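Local structure of quinoline 2-oxidoreductase medium subunit (1T3Q) at residues 6-11 and 50-55; 131-136 and 169-174; 178-183 and 194-199. The protein binds FAD as the medium subunit of quinoline 2-oxidoreductase, a molybdenum hydroxylase, and probably uses this flavin in the enzyme's redox reaction. All coordinates share one frame; numbering follows the deposited sequence.

Contact 1 (6-11 and 50-55); sequences FSYRAP and LVDLRN
Strands 7-9 and 50-52 run parallel, 20° apart in direction and 5.0 Å between axes, joined by bonds of Ser7 O to Leu50 N, Arg9 N to Leu50 O and Asp52 N to Arg9 O. Before the first bond, the branch at Leu50 CG puts one methyl over a face of the Phe6 ring: Leu50 CD1 stands 3.8 Å from the centroid of the Phe6 ring, offset toward the rim, a CH-pi contact. CG of Tyr8, anti to its backbone N (chi1 174°), starts the ring on a course that ends nearer strand 50-52, where Tyr8 OH donates to Asp52 OD2 at 2.6 Å. OD2 lies at the edge of the Tyr8 ring, in its plane; the hydroxyl meets it on the anti side, somewhat out of the carboxylate plane, and ring and carboxylate stand 79° apart. The same hydroxyl accepts from a water held by Arg54 NH1. A phenylalanine in place of Tyr8 would probably leave Asp52 OD2 without one of its partners and the water without its acceptor. Asp52 OD1 takes Arg54 N at 3.0 Å in an Asx turn, met from above the carboxylate plane, where the strand ends. Beyond it Asn55 ND2 reaches back to Ala10 O (2.7 Å), and a second water joins Pro11 O, Asp52 O and Asn55 N. Asp52 OD2 also bonds Gln74 of the small subunit, and Arg54 NH2 bonds Glu76 O of that subunit. Strand 49-52 is the middle one of three, with Val51 pairing onward to strand 28-30; helix 36-41 packs on Leu50 and Phe6, and helix 14-23 on Pro11.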
loop_
_atom_site.group_PDB
_atom_site.type_symbol
_atom_site.label_atom_id
_atom_site.label_comp_id
_atom_site.label_asym_id
_atom_site.label_seq_id
_atom_site.Cartn_x
_atom_site.Cartn_y
_atom_site.Cartn_z
ATOM N N PHE C 6 3.490 -17.278 30.075
ATOM C CA PHE C 6 3.112 -17.479 31.474
ATOM C C PHE C 6 1.677 -17.021 31.721
ATOM O O PHE C 6 1.130 -16.230 30.952
ATOM C CB PHE C 6 4.073 -16.728 32.413
ATOM C CG PHE C 6 4.237 -15.264 32.084
ATOM C CD1 PHE C 6 3.243 -14.343 32.405
ATOM C CD2 PHE C 6 5.380 -14.814 31.423
ATOM C CE1 PHE C 6 3.385 -12.993 32.068
ATOM C CE2 PHE C 6 5.530 -13.471 31.084
ATOM C CZ PHE C 6 4.530 -12.557 31.408
ATOM N N SER C 7 1.055 -17.538 32.778
ATOM C CA SER C 7 -0.306 -17.133 33.111
ATOM C C SER C 7 -0.198 -15.946 34.062
ATOM O O SER C 7 0.898 -15.600 34.507
ATOM C CB SER C 7 -1.073 -18.285 33.771
ATOM O OG SER C 7 -0.429 -18.697 34.956
ATOM N N TYR C 8 -1.329 -15.329 34.385
ATOM C CA TYR C 8 -1.325 -14.154 35.250
ATOM C C TYR C 8 -2.500 -14.113 36.215
ATOM O O TYR C 8 -3.625 -14.447 35.852
ATOM C CB TYR C 8 -1.347 -12.897 34.378
ATOM C CG TYR C 8 -1.492 -11.589 35.125
ATOM C CD1 TYR C 8 -0.374 -10.910 35.618
ATOM C CD2 TYR C 8 -2.748 -11.002 35.296
ATOM C CE1 TYR C 8 -0.505 -9.671 36.256
ATOM C CE2 TYR C 8 -2.889 -9.770 35.931
ATOM C CZ TYR C 8 -1.765 -9.110 36.407
ATOM O OH TYR C 8 -1.911 -7.885 37.019
ATOM N N ARG C 9 -2.218 -13.696 37.444
ATOM C CA ARG C 9 -3.232 -13.567 38.483
ATOM C C ARG C 9 -2.911 -12.345 39.332
ATOM O O ARG C 9 -1.745 -12.051 39.594
ATOM C CB ARG C 9 -3.266 -14.815 39.379
ATOM C CG ARG C 9 -3.830 -16.042 38.698
ATOM C CD ARG C 9 -3.989 -17.212 39.664
ATOM N NE ARG C 9 -4.951 -16.949 40.734
ATOM C CZ ARG C 9 -5.463 -17.898 41.514
ATOM N NH1 ARG C 9 -5.104 -19.163 41.334
ATOM N NH2 ARG C 9 -6.331 -17.589 42.469
ATOM N N ALA C 10 -3.951 -11.632 39.749
ATOM C CA ALA C 10 -3.793 -10.447 40.583
ATOM C C ALA C 10 -4.810 -10.542 41.720
ATOM O O ALA C 10 -5.811 -9.829 41.736
ATOM C CB ALA C 10 -4.033 -9.186 39.760
ATOM N N PRO C 11 -4.561 -11.439 42.685
ATOM C CA PRO C 11 -5.460 -11.634 43.829
ATOM C C PRO C 11 -5.707 -10.395 44.685
ATOM O O PRO C 11 -4.841 -9.532 44.835
ATOM C CB PRO C 11 -4.803 -12.780 44.600
ATOM C CG PRO C 11 -3.377 -12.728 44.185
ATOM C CD PRO C 11 -3.429 -12.375 42.734
ATOM N N LEU C 50 2.685 -15.321 36.736
ATOM C CA LEU C 50 3.120 -14.137 37.461
ATOM C C LEU C 50 1.969 -13.716 38.355
ATOM O O LEU C 50 0.837 -13.559 37.896
ATOM C CB LEU C 50 3.490 -12.998 36.507
ATOM C CG LEU C 50 4.762 -13.209 35.677
ATOM C CD1 LEU C 50 5.105 -11.917 34.950
ATOM C CD2 LEU C 50 5.915 -13.626 36.584
ATOM N N VAL C 51 2.265 -13.547 39.635
ATOM C CA VAL C 51 1.262 -13.162 40.610
ATOM C C VAL C 51 1.485 -11.714 41.008
ATOM O O VAL C 51 2.415 -11.397 41.754
ATOM C CB VAL C 51 1.349 -14.052 41.861
ATOM C CG1 VAL C 51 0.206 -13.720 42.812
ATOM C CG2 VAL C 51 1.314 -15.526 41.448
ATOM N N ASP C 52 0.614 -10.851 40.501
ATOM C CA ASP C 52 0.671 -9.414 40.745
ATOM C C ASP C 52 0.165 -9.080 42.147
ATOM O O ASP C 52 -0.786 -9.695 42.634
ATOM C CB ASP C 52 -0.195 -8.689 39.702
ATOM C CG ASP C 52 0.244 -7.250 39.460
ATOM O OD1 ASP C 52 0.767 -6.613 40.396
ATOM O OD2 ASP C 52 0.050 -6.754 38.330
ATOM N N LEU C 53 0.798 -8.102 42.788
ATOM C CA LEU C 53 0.401 -7.677 44.125
ATOM C C LEU C 53 -0.396 -6.374 44.067
ATOM O O LEU C 53 -0.706 -5.789 45.105
ATOM C CB LEU C 53 1.641 -7.472 45.007
ATOM C CG LEU C 53 2.592 -8.663 45.161
ATOM C CD1 LEU C 53 3.771 -8.258 46.026
ATOM C CD2 LEU C 53 1.856 -9.844 45.782
ATOM N N ARG C 54 -0.750 -5.935 42.861
ATOM C CA ARG C 54 -1.480 -4.678 42.689
ATOM C C ARG C 54 -2.783 -4.548 43.474
ATOM O O ARG C 54 -3.166 -3.442 43.850
ATOM C CB ARG C 54 -1.772 -4.414 41.202
ATOM C CG ARG C 54 -2.692 -5.421 40.533
ATOM C CD ARG C 54 -3.113 -4.963 39.131
ATOM N NE ARG C 54 -3.833 -3.686 39.169
ATOM C CZ ARG C 54 -4.391 -3.101 38.110
ATOM N NH1 ARG C 54 -4.323 -3.668 36.914
ATOM N NH2 ARG C 54 -5.012 -1.939 38.249
ATOM N N ASN C 55 -3.465 -5.661 43.725
ATOM C CA ASN C 55 -4.738 -5.598 44.441
ATOM C C ASN C 55 -4.698 -5.881 45.938
ATOM O O ASN C 55 -5.741 -6.070 46.562
ATOM C CB ASN C 55 -5.758 -6.524 43.778
ATOM C CG ASN C 55 -6.030 -6.145 42.342
ATOM O OD1 ASN C 55 -6.191 -4.969 42.025
ATOM N ND2 ASN C 55 -6.089 -7.138 41.464
HETATM O O HOH W 1 -4.089 -6.366 36.425
HETATM O O HOH W 2 -3.013 -8.286 43.328
#

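Contact 2 (131-136 and 169-174); sequences LGATMY and VEIPIP
Glu170 brings OE1 over one face of the Tyr136 ring, with Glu170 CD 3.3 Å from the rim atom Tyr136 CE1 and the ring and carboxylate planes 38° apart. At the ring's edge, in its plane, sits a water 2.8 Å from Tyr136 OH; this water donates to Glu170 OE2 at 2.7 Å. The two side chains cross at about a right angle. Glu170 has CG anti to its carbonyl carbon (chi1 -70°), and extension beyond CG carries the carboxylate to the ring. OE1 forms a salt bridge with Arg168, which also makes a cation-pi contact with the Tyr136 ring. Beneath them Thr134 and Glu170 make a hydrogen-bonded antiparallel pair, each N donating to the other's O at 2.9 Å. The face that carries Met135 and Val169 is apolar. There the small methyl of Ala133 fits against both Val169 CG1 (3.8 Å) and Ile171 CG1. Farther on, Leu131 CB meets Ile171 CG2. Gly132 closes helix 123-130 in a Schellman motif whose positive phi favours glycine. The last bridge is Thr134 with Glu170; beyond it Pro172, which has no N-H to offer, rests its CD 3.4 Å from Gly132 O, and a water bridges Leu131 O to Pro172 O. The chemistry is thus divided, hydrophobic toward helices 111-117 and 123-130 and polar on the other face, where Arg168 would probably offset the negative charge that Glu170 brings against an electron-rich ring.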
loop_
_atom_site.group_PDB
_atom_site.type_symbol
_atom_site.label_atom_id
_atom_site.label_comp_id
_atom_site.label_asym_id
_atom_site.label_seq_id
_atom_site.Cartn_x
_atom_site.Cartn_y
_atom_site.Cartn_z
ATOM N N LEU C 131 20.232 1.704 57.670
ATOM C CA LEU C 131 19.332 2.376 58.599
ATOM C C LEU C 131 18.785 1.418 59.649
ATOM O O LEU C 131 17.960 1.800 60.478
ATOM C CB LEU C 131 18.177 3.023 57.834
ATOM C CG LEU C 131 18.602 4.172 56.922
ATOM C CD1 LEU C 131 17.395 4.700 56.173
ATOM C CD2 LEU C 131 19.251 5.271 57.756
ATOM N N GLY C 132 19.248 0.174 59.608
ATOM C CA GLY C 132 18.797 -0.818 60.568
ATOM C C GLY C 132 17.309 -1.101 60.505
ATOM O O GLY C 132 16.646 -1.217 61.534
ATOM N N ALA C 133 16.774 -1.227 59.297
ATOM C CA ALA C 133 15.355 -1.499 59.143
ATOM C C ALA C 133 15.048 -2.975 59.379
ATOM O O ALA C 133 15.949 -3.815 59.421
ATOM C CB ALA C 133 14.890 -1.083 57.753
ATOM N N THR C 134 13.766 -3.276 59.542
ATOM C CA THR C 134 13.315 -4.643 59.752
ATOM C C THR C 134 12.320 -5.015 58.657
ATOM O O THR C 134 11.430 -4.233 58.337
ATOM C CB THR C 134 12.607 -4.799 61.117
ATOM O OG1 THR C 134 13.519 -4.468 62.173
ATOM C CG2 THR C 134 12.114 -6.231 61.303
ATOM N N MET C 135 12.477 -6.200 58.077
ATOM C CA MET C 135 11.556 -6.660 57.046
ATOM C C MET C 135 10.554 -7.622 57.657
ATOM O O MET C 135 10.915 -8.465 58.483
ATOM C CB MET C 135 12.289 -7.401 55.921
ATOM C CG MET C 135 12.795 -6.516 54.808
ATOM S SD MET C 135 14.131 -5.510 55.383
ATOM C CE MET C 135 14.926 -5.082 53.821
ATOM N N TYR C 136 9.297 -7.491 57.249
ATOM C CA TYR C 136 8.255 -8.385 57.728
ATOM C C TYR C 136 7.828 -9.212 56.530
ATOM O O TYR C 136 7.357 -8.680 55.524
ATOM C CB TYR C 136 7.101 -7.589 58.331
ATOM C CG TYR C 136 7.514 -6.942 59.633
ATOM C CD1 TYR C 136 8.280 -5.776 59.643
ATOM C CD2 TYR C 136 7.221 -7.546 60.856
ATOM C CE1 TYR C 136 8.753 -5.230 60.837
ATOM C CE2 TYR C 136 7.692 -7.009 62.058
ATOM C CZ TYR C 136 8.457 -5.853 62.039
ATOM O OH TYR C 136 8.939 -5.326 63.217
ATOM N N VAL C 169 8.333 -2.794 55.315
ATOM C CA VAL C 169 9.630 -2.520 55.885
ATOM C C VAL C 169 9.401 -1.483 56.965
ATOM O O VAL C 169 8.688 -0.503 56.754
ATOM C CB VAL C 169 10.598 -1.937 54.842
ATOM C CG1 VAL C 169 11.934 -1.630 55.499
ATOM C CG2 VAL C 169 10.775 -2.916 53.693
ATOM N N GLU C 170 9.985 -1.715 58.131
ATOM C CA GLU C 170 9.844 -0.772 59.222
ATOM C C GLU C 170 11.204 -0.147 59.468
ATOM O O GLU C 170 12.174 -0.836 59.775
ATOM C CB GLU C 170 9.299 -1.482 60.469
ATOM C CG GLU C 170 7.833 -1.901 60.301
ATOM C CD GLU C 170 7.188 -2.435 61.573
ATOM O OE1 GLU C 170 6.007 -2.835 61.503
ATOM O OE2 GLU C 170 7.848 -2.457 62.633
ATOM N N ILE C 171 11.269 1.168 59.295
ATOM C CA ILE C 171 12.508 1.911 59.467
ATOM C C ILE C 171 12.486 2.746 60.736
ATOM O O ILE C 171 11.620 3.604 60.906
ATOM C CB ILE C 171 12.749 2.876 58.289
ATOM C CG1 ILE C 171 12.606 2.131 56.963
ATOM C CG2 ILE C 171 14.137 3.495 58.399
ATOM C CD1 ILE C 171 12.709 3.031 55.751
ATOM N N PRO C 172 13.438 2.503 61.649
ATOM C CA PRO C 172 13.483 3.277 62.891
ATOM C C PRO C 172 13.831 4.718 62.544
ATOM O O PRO C 172 14.764 4.961 61.779
ATOM C CB PRO C 172 14.606 2.606 63.678
ATOM C CG PRO C 172 14.615 1.206 63.155
ATOM C CD PRO C 172 14.430 1.416 61.675
ATOM N N ILE C 173 13.081 5.673 63.081
ATOM C CA ILE C 173 13.376 7.072 62.808
ATOM C C ILE C 173 14.790 7.321 63.332
ATOM O O ILE C 173 15.047 7.237 64.533
ATOM C CB ILE C 173 12.363 8.000 63.510
ATOM C CG1 ILE C 173 10.967 7.756 62.925
ATOM C CG2 ILE C 173 12.774 9.456 63.329
ATOM C CD1 ILE C 173 9.869 8.577 63.564
ATOM N N PRO C 174 15.734 7.618 62.427
ATOM C CA PRO C 174 17.125 7.865 62.816
ATOM C C PRO C 174 17.394 9.034 63.760
ATOM O O PRO C 174 16.753 10.081 63.683
ATOM C CB PRO C 174 17.832 8.031 61.471
ATOM C CG PRO C 174 16.762 8.619 60.603
ATOM C CD PRO C 174 15.555 7.797 60.974
HETATM O O HOH W 3 17.291 4.150 61.406
HETATM O O HOH W 4 10.326 -2.896 63.576
#

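Contact 3 (178-183 and 194-199); sequences WEFDEY and MAAAGL
Phe180 and Met194 meet through unlike first torsions: CG of Phe180 is anti to its backbone N (chi1 170°), whereas CG of Met194 stands between backbone N and carbonyl carbon (chi1 58°). They are diagonal neighbours on one face of a beta hairpin, strands 177-183 and 193-202, which opens the antiparallel sheet of the C-terminal domain. The methionine sulfur lies in the plane of the Phe180 ring, Met194 SD 5.1 Å from the centroid, a Met-aromatic contact at the edge. Met194 CB also touches the ring at CZ, and its other neighbour is Glu182 CB at 3.6 Å, the two side chains lying side by side and pointing the same way. At the far end of the same face Trp178 covers Gly198, whose CA sits 3.5 Å from the centroid of the six-membered ring in a CH-pi contact. Glycine suits this place because a CB here would come within 2.6 Å of Trp178 CE2. Between the two aromatic residues, Ala196 gives its methyl to both, 3.8 Å from Trp178 CZ3 and near the plane of the Phe180 ring. Helix 123-130 packs against Trp178, Phe180 and Met194. Behind the strands, Ala195 and Ala197 have side chains short enough for helix 261-284 to lie close. On that face Glu179 and Asp181 lead away from the neighbouring strand, to salt bridges with Lys95 and Arg274 respectively. Both are also backbone partners, in hydrogen-bonded pairs of Glu179 with Ala197 and Asp181 with Ala195. While Asp181 OD1 holds Arg274, Asp181 OD2 accepts from Glu182 N at 2.8 Å, the donor standing above the carboxylate plane.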
loop_
_atom_site.group_PDB
_atom_site.type_symbol
_atom_site.label_atom_id
_atom_site.label_comp_id
_atom_site.label_asym_id
_atom_site.label_seq_id
_atom_site.Cartn_x
_atom_site.Cartn_y
_atom_site.Cartn_z
ATOM N N TRP C 178 21.858 11.870 58.594
ATOM C CA TRP C 178 22.368 11.188 57.408
ATOM C C TRP C 178 22.535 11.998 56.129
ATOM O O TRP C 178 21.767 12.918 55.841
ATOM C CB TRP C 178 21.473 9.996 57.065
ATOM C CG TRP C 178 21.512 8.874 58.037
ATOM C CD1 TRP C 178 20.637 8.635 59.062
ATOM C CD2 TRP C 178 22.463 7.808 58.062
ATOM N NE1 TRP C 178 20.987 7.477 59.720
ATOM C CE2 TRP C 178 22.104 6.951 59.127
ATOM C CE3 TRP C 178 23.586 7.491 57.286
ATOM C CZ2 TRP C 178 22.830 5.795 59.437
ATOM C CZ3 TRP C 178 24.309 6.340 57.594
ATOM C CH2 TRP C 178 23.926 5.508 58.662
ATOM N N GLU C 179 23.547 11.619 55.357
ATOM C CA GLU C 179 23.828 12.218 54.062
ATOM C C GLU C 179 24.275 11.048 53.196
ATOM O O GLU C 179 24.913 10.114 53.687
ATOM C CB GLU C 179 24.926 13.285 54.154
ATOM C CG GLU C 179 24.498 14.538 54.914
ATOM C CD GLU C 179 23.344 15.286 54.252
ATOM O OE1 GLU C 179 22.820 16.238 54.871
ATOM O OE2 GLU C 179 22.961 14.937 53.117
ATOM N N PHE C 180 23.928 11.096 51.916
ATOM C CA PHE C 180 24.256 10.018 50.993
ATOM C C PHE C 180 24.794 10.560 49.678
ATOM O O PHE C 180 24.480 11.680 49.279
ATOM C CB PHE C 180 22.993 9.190 50.724
ATOM C CG PHE C 180 23.134 8.190 49.608
ATOM C CD1 PHE C 180 23.554 6.888 49.865
ATOM C CD2 PHE C 180 22.834 8.548 48.295
ATOM C CE1 PHE C 180 23.672 5.954 48.832
ATOM C CE2 PHE C 180 22.948 7.624 47.252
ATOM C CZ PHE C 180 23.367 6.323 47.521
ATOM N N ASP C 181 25.603 9.751 49.007
ATOM C CA ASP C 181 26.159 10.129 47.721
ATOM C C ASP C 181 26.676 8.875 47.037
ATOM O O ASP C 181 26.834 7.837 47.671
ATOM C CB ASP C 181 27.291 11.138 47.897
ATOM C CG ASP C 181 27.567 11.928 46.634
ATOM O OD1 ASP C 181 28.509 12.745 46.650
ATOM O OD2 ASP C 181 26.842 11.742 45.628
ATOM N N GLU C 182 26.928 8.966 45.738
ATOM C CA GLU C 182 27.419 7.821 44.991
ATOM C C GLU C 182 28.116 8.293 43.724
ATOM O O GLU C 182 28.035 9.464 43.363
ATOM C CB GLU C 182 26.253 6.900 44.619
ATOM C CG GLU C 182 25.338 7.451 43.522
ATOM C CD GLU C 182 24.132 6.566 43.267
ATOM O OE1 GLU C 182 23.573 6.612 42.148
ATOM O OE2 GLU C 182 23.733 5.829 44.192
ATOM N N TYR C 183 28.809 7.374 43.063
ATOM C CA TYR C 183 29.504 7.684 41.824
ATOM C C TYR C 183 28.884 6.843 40.716
ATOM O O TYR C 183 28.924 5.615 40.767
ATOM C CB TYR C 183 30.987 7.338 41.936
ATOM C CG TYR C 183 31.809 7.748 40.732
ATOM C CD1 TYR C 183 32.360 9.025 40.644
ATOM C CD2 TYR C 183 32.051 6.853 39.687
ATOM C CE1 TYR C 183 33.141 9.405 39.550
ATOM C CE2 TYR C 183 32.831 7.223 38.585
ATOM C CZ TYR C 183 33.374 8.498 38.526
ATOM O OH TYR C 183 34.169 8.866 37.460
ATOM N N MET C 194 28.681 3.623 46.360
ATOM C CA MET C 194 27.802 4.532 47.081
ATOM C C MET C 194 28.225 4.521 48.541
ATOM O O MET C 194 28.851 3.569 49.003
ATOM C CB MET C 194 26.332 4.129 46.936
ATOM C CG MET C 194 25.975 2.727 47.407
ATOM S SD MET C 194 24.195 2.449 47.242
ATOM C CE MET C 194 24.053 2.095 45.513
ATOM N N ALA C 195 27.914 5.595 49.258
ATOM C CA ALA C 195 28.281 5.688 50.660
ATOM C C ALA C 195 27.289 6.547 51.428
ATOM O O ALA C 195 26.682 7.471 50.881
ATOM C CB ALA C 195 29.690 6.263 50.800
ATOM N N ALA C 196 27.126 6.222 52.702
ATOM C CA ALA C 196 26.221 6.951 53.570
ATOM C C ALA C 196 26.973 7.245 54.852
ATOM O O ALA C 196 27.809 6.453 55.293
ATOM C CB ALA C 196 24.978 6.116 53.863
ATOM N N ALA C 197 26.689 8.396 55.443
ATOM C CA ALA C 197 27.347 8.780 56.679
ATOM C C ALA C 197 26.307 9.332 57.636
ATOM O O ALA C 197 25.630 10.315 57.328
ATOM C CB ALA C 197 28.418 9.829 56.402
ATOM N N GLY C 198 26.169 8.668 58.780
ATOM C CA GLY C 198 25.227 9.103 59.795
ATOM C C GLY C 198 26.045 9.606 60.968
ATOM O O GLY C 198 26.832 8.855 61.549
ATOM N N LEU C 199 25.867 10.874 61.324
ATOM C CA LEU C 199 26.636 11.451 62.414
ATOM C C LEU C 199 25.820 12.110 63.505
ATOM O O LEU C 199 24.723 12.621 63.269
ATOM C CB LEU C 199 27.610 12.499 61.875
ATOM C CG LEU C 199 28.565 12.090 60.761
ATOM C CD1 LEU C 199 29.385 13.301 60.350
ATOM C CD2 LEU C 199 29.461 10.956 61.227
#

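In the fold
The three contacts come one after another along the chain and lie at differing distances from the bound FAD. Contact 1 touches the cofactor through Leu53, and its Leu50 side chain is about 7 Å from the FAD. The side chain of Val169 in contact 2 is about 9 Å from the FAD. The side chain of Glu182 in contact 3 is about 6 Å from the FAD. Contacts 1 and 3 are on opposite sides of the chain's centre, their centres about 36 Å apart. Contact 2 lies about 27 Å from contact 1 and about 17 Å from contact 3, centre to centre. It touches contact 3, Leu131 CD2 packing 3.4 Å from Trp178 NE1; separately, strand 165-172 is followed along the chain by strand 177-183.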